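Local coordinates for CYCLIN domain-containing protein (Chaetomium thermophilum, PDB 6Z3U) that serves as the cyclin H-type subunit of the CDK-activating kinase complex, where it helps activate the CDK7-type kinase, at the interface of chains A and B. Sequence-based numbering; all coordinates share one arbitrary frame. Chains: chain A, CYCLIN domain-containing protein; chain B, Protein kinase domain-containing protein.

The interface of chains A and B. Residues chain A 151-153; chain B 131-132.
A:Ser152 and A:Ile153 of the cyclin together hold one carboxylate oxygen of B:Asp132 from the kinase, at the cyclin-kinase interface of the CAK complex. The kinase residue sits in the loop between strand 118-124 and helix 136-148, the latter corresponding to the αC helix that cyclins dock against in CDKs. The A:Ser152 hydroxyl donates from OG to OD1 of B:Asp132 over 3.0 Å, reaching that oxygen almost in line with its C-O bond. The backbone N of A:Ile153 gives a second, longer bond to the same OD1, 3.3 Å away. It arrives on the anti side of the carboxylate, 20° out of its plane. This bond is bent, with an angle of 148° at the hydrogen.

Since A:Ile153 opens helix 153-159, the acid meets a backbone N-H of the first turn, and the N-terminal end of the helix would probably strengthen the hold on B:Asp132 if it is ionised. Serine suits the N-cap position of this helix, and here its OG is given to the kinase: the short side chain, with OG anti to the backbone N (chi1 -174°), brings a hydroxyl to the carboxylate that the next amide also binds. In B:Asp132, CG lies anti to the carbonyl carbon and beside the backbone N, which turns OD1 to the two cyclin donors; the short side chain of aspartate suits so close an approach.

Beside this polar grip, the branch methyl CG2 of A:Ile153 lies 3.8 Å from the carbonyl O of B:Lys131, a van der Waals contact of a methyl with a backbone carbonyl oxygen. A:Pro151 stands farther back; its ring limits backbone rotation and probably steadies the approach to the helix start.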
# COMPACT_ATOMS: atom_id res chain seq x y z
N PRO A 151 11.21 -10.74 2.56
CA PRO A 151 12.40 -11.58 2.73
C PRO A 151 12.04 -12.95 3.28
O PRO A 151 10.93 -13.19 3.75
CB PRO A 151 13.24 -10.78 3.73
CG PRO A 151 12.22 -10.07 4.57
CD PRO A 151 11.07 -9.74 3.64
N SER A 152 13.01 -13.85 3.21
CA SER A 152 12.86 -15.17 3.79
C SER A 152 13.04 -15.08 5.30
O SER A 152 14.01 -14.46 5.77
CB SER A 152 13.86 -16.15 3.19
OG SER A 152 13.63 -17.47 3.65
N ILE A 153 12.13 -15.69 6.05
CA ILE A 153 12.18 -15.57 7.51
C ILE A 153 13.51 -16.09 8.04
O ILE A 153 14.03 -15.59 9.04
CB ILE A 153 10.99 -16.30 8.15
CG1 ILE A 153 10.92 -16.02 9.65
CG2 ILE A 153 11.08 -17.80 7.89
CD1 ILE A 153 10.75 -14.56 10.00
N LYS B 131 6.11 -21.21 4.00
CA LYS B 131 6.93 -21.31 5.19
C LYS B 131 7.49 -19.97 5.66
O LYS B 131 8.20 -19.94 6.67
CB LYS B 131 8.10 -22.28 4.95
CG LYS B 131 7.73 -23.59 4.26
CD LYS B 131 8.70 -24.71 4.63
CE LYS B 131 8.24 -25.40 5.91
NZ LYS B 131 9.23 -26.36 6.48
N ASP B 132 7.18 -18.87 4.98
CA ASP B 132 7.69 -17.55 5.34
C ASP B 132 6.61 -16.64 5.91
O ASP B 132 6.69 -15.42 5.79
CB ASP B 132 8.34 -16.89 4.12
CG ASP B 132 9.43 -17.75 3.51
OD1 ASP B 132 10.62 -17.42 3.69
OD2 ASP B 132 9.10 -18.77 2.87